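Local coordinates for TetR family transcription regulator (Marinobacter aquaeolei, PDB 3PAS), which probably binds DNA through an N-terminal helix-turn-helix and regulates transcription, as other TetR family proteins do, at residues 91-94 and 95-99; 159-162 and 163-167. All coordinates share one frame; numbering follows the deposited sequence. Where two conformers were deposited one is given.

Contact 1. Residues 91-94 and 95-99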
loop_
_atom_site.group_PDB
_atom_site.type_symbol
_atom_site.label_atom_id
_atom_site.label_comp_id
_atom_site.label_asym_id
_atom_site.label_seq_id
_atom_site.Cartn_x
_atom_site.Cartn_y
_atom_site.Cartn_z
ATOM N N THR B 91 -13.687 -10.152 10.039
ATOM C CA THR B 91 -14.506 -10.540 8.854
ATOM C C THR B 91 -13.836 -10.087 7.517
ATOM O O THR B 91 -13.705 -10.865 6.573
ATOM C CB THR B 91 -15.913 -9.952 8.967
ATOM O OG1 THR B 91 -16.517 -10.536 10.121
ATOM C CG2 THR B 91 -16.701 -10.273 7.720
ATOM N N LEU B 92 -13.318 -8.871 7.508
ATOM C CA LEU B 92 -12.625 -8.330 6.326
ATOM C C LEU B 92 -11.331 -9.110 6.003
ATOM O O LEU B 92 -11.027 -9.400 4.844
ATOM C CB LEU B 92 -12.292 -6.883 6.509
ATOM C CG LEU B 92 -13.412 -5.834 6.354
ATOM C CD1 LEU B 92 -12.944 -4.464 6.883
ATOM C CD2 LEU B 92 -13.970 -5.732 4.983
ATOM N N PHE B 93 -10.600 -9.464 7.031
ATOM C CA PHE B 93 -9.354 -10.184 6.845
ATOM C C PHE B 93 -9.690 -11.555 6.242
ATOM O O PHE B 93 -9.020 -11.988 5.305
ATOM C CB PHE B 93 -8.617 -10.292 8.173
ATOM C CG PHE B 93 -7.130 -10.471 8.025
ATOM C CD1 PHE B 93 -6.622 -11.617 7.467
ATOM C CD2 PHE B 93 -6.244 -9.529 8.522
ATOM C CE1 PHE B 93 -5.272 -11.807 7.357
ATOM C CE2 PHE B 93 -4.910 -9.694 8.376
ATOM C CZ PHE B 93 -4.405 -10.853 7.824
ATOM N N ARG B 94 -10.753 -12.212 6.739
ATOM C CA ARG B 94 -11.157 -13.508 6.217
ATOM C C ARG B 94 -11.642 -13.420 4.784
ATOM O O ARG B 94 -11.365 -14.305 3.989
ATOM C CB ARG B 94 -12.251 -14.125 7.080
ATOM C CG ARG B 94 -11.735 -14.570 8.414
ATOM C CD ARG B 94 -12.847 -15.105 9.333
ATOM N NE ARG B 94 -12.242 -15.853 10.439
ATOM C CZ ARG B 94 -12.514 -17.112 10.782
ATOM N NH1 ARG B 94 -13.447 -17.840 10.161
ATOM N NH2 ARG B 94 -11.838 -17.641 11.788
ATOM N N ILE B 95 -12.383 -12.369 4.457
ATOM C CA ILE B 95 -12.822 -12.145 3.082
ATOM C C ILE B 95 -11.627 -11.994 2.153
ATOM O O ILE B 95 -11.611 -12.601 1.079
ATOM C CB ILE B 95 -13.779 -10.932 2.941
ATOM C CG1 ILE B 95 -15.089 -11.194 3.704
ATOM C CG2 ILE B 95 -14.003 -10.577 1.436
ATOM C CD1 ILE B 95 -15.963 -9.897 3.932
ATOM N N GLY B 96 -10.623 -11.217 2.572
ATOM C CA GLY B 96 -9.401 -11.022 1.776
ATOM C C GLY B 96 -8.682 -12.341 1.523
ATOM O O GLY B 96 -8.180 -12.582 0.426
ATOM N N LEU B 97 -8.610 -13.192 2.553
ATOM C CA LEU B 97 -7.929 -14.492 2.429
ATOM C C LEU B 97 -8.644 -15.465 1.477
ATOM O O LEU B 97 -7.985 -16.171 0.713
ATOM C CB LEU B 97 -7.732 -15.171 3.788
ATOM C CG LEU B 97 -6.726 -14.485 4.725
ATOM C CD1 LEU B 97 -6.778 -15.194 6.119
ATOM C CD2 LEU B 97 -5.278 -14.435 4.162
ATOM N N GLU B 98 -9.967 -15.451 1.495
ATOM C CA GLU B 98 -10.752 -16.368 0.679
ATOM C C GLU B 98 -11.051 -15.839 -0.717
ATOM O O GLU B 98 -11.074 -16.621 -1.682
ATOM C CB GLU B 98 -12.049 -16.732 1.407
ATOM C CG GLU B 98 -11.813 -17.412 2.771
ATOM C CD GLU B 98 -11.370 -18.882 2.670
ATOM O OE1 GLU B 98 -12.188 -19.723 2.225
ATOM O OE2 GLU B 98 -10.222 -19.205 3.077
ATOM N N ARG B 99 -11.257 -14.523 -0.827
ATOM C CA ARG B 99 -11.636 -13.888 -2.068
ATOM C C ARG B 99 -10.780 -12.645 -2.308
ATOM O O ARG B 99 -11.280 -11.501 -2.399
ATOM C CB ARG B 99 -13.125 -13.566 -2.035
ATOM C CG ARG B 99 -13.985 -14.794 -1.794
ATOM C CD ARG B 99 -15.183 -14.812 -2.712
ATOM N NE ARG B 99 -14.734 -14.529 -4.063
ATOM C CZ ARG B 99 -15.534 -14.126 -5.030
ATOM N NH1 ARG B 99 -16.825 -14.003 -4.792
ATOM N NH2 ARG B 99 -15.048 -13.891 -6.208
#
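The last two turns of helix 81-98, in the all-helical C-terminal part of this TetR-type protein, bring Phe93 against Leu97 and Thr91 against Ile95. Leu97 comes to the Phe93 ring at its edge, near the ring plane. Its CD1 lies 3.8 Å from CD1 of Phe93 and 3.9 Å from CE1 of Phe93. The ring reaches this place because its CG is anti to the backbone N (chi1 -156°), which sends the ring outward from the helix, with its end nearer Leu97. On another side of the same turns, CG2 of Thr91 meets CD1 of Ile95 at 3.9 Å. The hydroxyl of Thr91 is used in another direction, bonding to Ser74 OG and to the carbonyl of Arg87.

Four successive i to i+4 backbone bonds carry the helix through this region. They run from Ile95 N to Thr91 O (2.9 Å) through to Glu98 N to Arg94 O (3.1 Å). Arg99 is the first residue to leave helical geometry, and its N still bonds to Ile95 O at 2.7 Å. The helix packs against helices 52-76 and 148-167: Phe93 and Leu97 face helix 148-167, and Thr91 and Ile95 lie on Ala70 of helix 52-76. Arg94 extends from the exposed side, and its NH2 forms a salt bridge with Asp175.

Contact 2. Residues 159-162 and 163-167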
loop_
_atom_site.group_PDB
_atom_site.type_symbol
_atom_site.label_atom_id
_atom_site.label_comp_id
_atom_site.label_asym_id
_atom_site.label_seq_id
_atom_site.Cartn_x
_atom_site.Cartn_y
_atom_site.Cartn_z
ATOM N N ILE B 159 -5.257 -4.263 6.597
ATOM C CA ILE B 159 -5.921 -5.537 6.264
ATOM C C ILE B 159 -5.516 -5.965 4.823
ATOM O O ILE B 159 -5.026 -7.057 4.623
ATOM C CB ILE B 159 -7.448 -5.495 6.400
ATOM C CG1 ILE B 159 -7.836 -5.093 7.847
ATOM C CG2 ILE B 159 -8.062 -6.909 6.011
ATOM C CD1 ILE B 159 -9.305 -4.864 8.111
ATOM N N TYR B 160 -5.659 -5.074 3.864
ATOM C CA TYR B 160 -5.189 -5.313 2.491
ATOM C C TYR B 160 -3.711 -5.740 2.423
ATOM O O TYR B 160 -3.361 -6.771 1.841
ATOM C CB TYR B 160 -5.399 -4.037 1.667
ATOM C CG TYR B 160 -5.070 -4.188 0.192
ATOM C CD1 TYR B 160 -6.027 -4.587 -0.726
ATOM C CD2 TYR B 160 -3.786 -3.877 -0.289
ATOM C CE1 TYR B 160 -5.706 -4.711 -2.108
ATOM C CE2 TYR B 160 -3.462 -3.983 -1.638
ATOM C CZ TYR B 160 -4.414 -4.410 -2.537
ATOM O OH TYR B 160 -4.065 -4.518 -3.861
ATOM N N HIS B 161 -2.851 -4.982 3.077
ATOM C CA HIS B 161 -1.404 -5.252 3.070
ATOM C C HIS B 161 -1.074 -6.598 3.700
ATOM O O HIS B 161 -0.321 -7.358 3.136
ATOM C CB HIS B 161 -0.693 -4.091 3.763
ATOM C CG HIS B 161 0.798 -4.191 3.784
ATOM N ND1 HIS B 161 1.582 -3.995 2.660
ATOM C CD2 HIS B 161 1.654 -4.449 4.807
ATOM C CE1 HIS B 161 2.859 -4.138 2.994
ATOM N NE2 HIS B 161 2.933 -4.407 4.294
ATOM N N LEU B 162 -1.689 -6.906 4.844
ATOM C CA LEU B 162 -1.427 -8.162 5.554
ATOM C C LEU B 162 -2.038 -9.361 4.834
ATOM O O LEU B 162 -1.425 -10.448 4.802
ATOM C CB LEU B 162 -1.907 -8.081 6.987
ATOM C CG LEU B 162 -1.011 -7.191 7.887
ATOM C CD1 LEU B 162 -1.686 -6.918 9.295
ATOM C CD2 LEU B 162 0.330 -7.828 8.073
ATOM N N VAL B 163 -3.232 -9.194 4.257
ATOM C CA VAL B 163 -3.801 -10.278 3.420
ATOM C C VAL B 163 -2.820 -10.644 2.281
ATOM O O VAL B 163 -2.581 -11.804 1.969
ATOM C CB VAL B 163 -5.166 -9.910 2.901
ATOM C CG1 VAL B 163 -5.567 -10.860 1.681
ATOM C CG2 VAL B 163 -6.206 -10.004 4.064
ATOM N N GLN B 164 -2.270 -9.621 1.661
ATOM C CA GLN B 164 -1.353 -9.802 0.527
ATOM C C GLN B 164 -0.096 -10.539 1.003
ATOM O O GLN B 164 0.297 -11.545 0.399
ATOM C CB GLN B 164 -1.030 -8.451 -0.096
ATOM C CG GLN B 164 -0.023 -8.472 -1.266
ATOM C CD GLN B 164 -0.082 -7.201 -2.116
ATOM O OE1 GLN B 164 -1.070 -6.943 -2.824
ATOM N NE2 GLN B 164 0.990 -6.425 -2.076
ATOM N N ARG B 165 0.492 -10.083 2.112
ATOM C CA ARG B 165 1.612 -10.796 2.710
ATOM C C ARG B 165 1.279 -12.254 3.030
ATOM O O ARG B 165 2.104 -13.153 2.804
ATOM C CB ARG B 165 2.164 -10.051 3.938
ATOM C CG ARG B 165 2.870 -8.753 3.597
ATOM C CD ARG B 165 3.639 -8.150 4.778
ATOM N NE ARG B 165 4.907 -8.850 4.941
ATOM C CZ ARG B 165 6.111 -8.297 5.033
ATOM N NH1 ARG B 165 6.294 -6.972 5.054
ATOM N NH2 ARG B 165 7.155 -9.096 5.190
ATOM N N CYS B 166 0.088 -12.518 3.536
ATOM C CA CYS B 166 -0.299 -13.887 3.853
ATOM C C CYS B 166 -0.316 -14.744 2.615
ATOM O O CYS B 166 0.239 -15.836 2.611
ATOM C CB CYS B 166 -1.689 -13.954 4.482
ATOM S SG CYS B 166 -1.703 -13.322 6.098
ATOM N N LEU B 167 -0.951 -14.240 1.558
ATOM C CA LEU B 167 -1.078 -15.019 0.322
ATOM C C LEU B 167 0.291 -15.239 -0.399
ATOM O O LEU B 167 0.434 -16.234 -1.127
ATOM C CB LEU B 167 -2.123 -14.409 -0.594
ATOM C CG LEU B 167 -3.579 -14.532 -0.089
ATOM C CD1 LEU B 167 -4.416 -13.602 -0.866
ATOM C CD2 LEU B 167 -4.177 -15.972 -0.155
#
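Residues 159-167 form the C-terminal end of helix 148-167, with regular i to i+4 bonds such as Val163 N to Ile159 O (2.8 Å, N-H...O angle 166°) and Arg165 N to His161 O (3.0 Å).

His161 and Arg165 run side by side and point the same way. CD of Arg165 lies 3.8 Å from NE2 of His161, and CG of Arg165 stands over one face of the imidazole. The arginine chain bends at chi3 (79°). The guanidinium is then turned steeply to the ring, with the two planes 78° apart and His161 NE2 near the guanidinium edge. The two side chains share a partner across the subunit boundary. Glu152 OE1 of the second subunit is hydrogen-bonded to His161 NE2 and salt-bridged to Arg165 NH1, while Ser170 OG bonds to Arg165 NE and so holds the guanidinium at a second point.

Tyr160 meets Gln164 less closely. OE1 of Gln164 is 4.0 Å from CE2 of Tyr160, and the ring and amide planes are 61° apart. On the buried side, CG2 of Ile159 touches CG2 of Val163 at 4.1 Å. The Tyr160 ring also packs on Phe103 of helix 100-110, and Leu162 and Val163 pack on Phe93 of helix 81-98.

Ile159 and Val163 thus pack within the subunit, whereas His161 and Arg165 reach the second subunit, where Leu162 also touches Thr153. Two neighbouring nitrogens converge on one carboxylate oxygen, which probably favours a charged Glu152 and ties the helix end to its partner.

In the fold
Contacts 1 and 2 are each made within one helix, and the two helices pack on each other. Their centres lie about 10 Å apart. The helices pack closely: the carbonyl O of Gly96 is 3.4 Å from the methyl CG1 of Val163, and CD2 of Leu97 is 3.6 Å from CB of Cys166. Both contacts are partly buried, and contact 1 lies nearer the centre of the chain. The polar ends differ with place. At 91-99 the side chains bond within the chain, and no other subunit touches the two segments. At 159-167, His161 and Arg165 find their strongest polar partner in Glu152 of the second subunit, so contact 2 also takes part in the subunit interface.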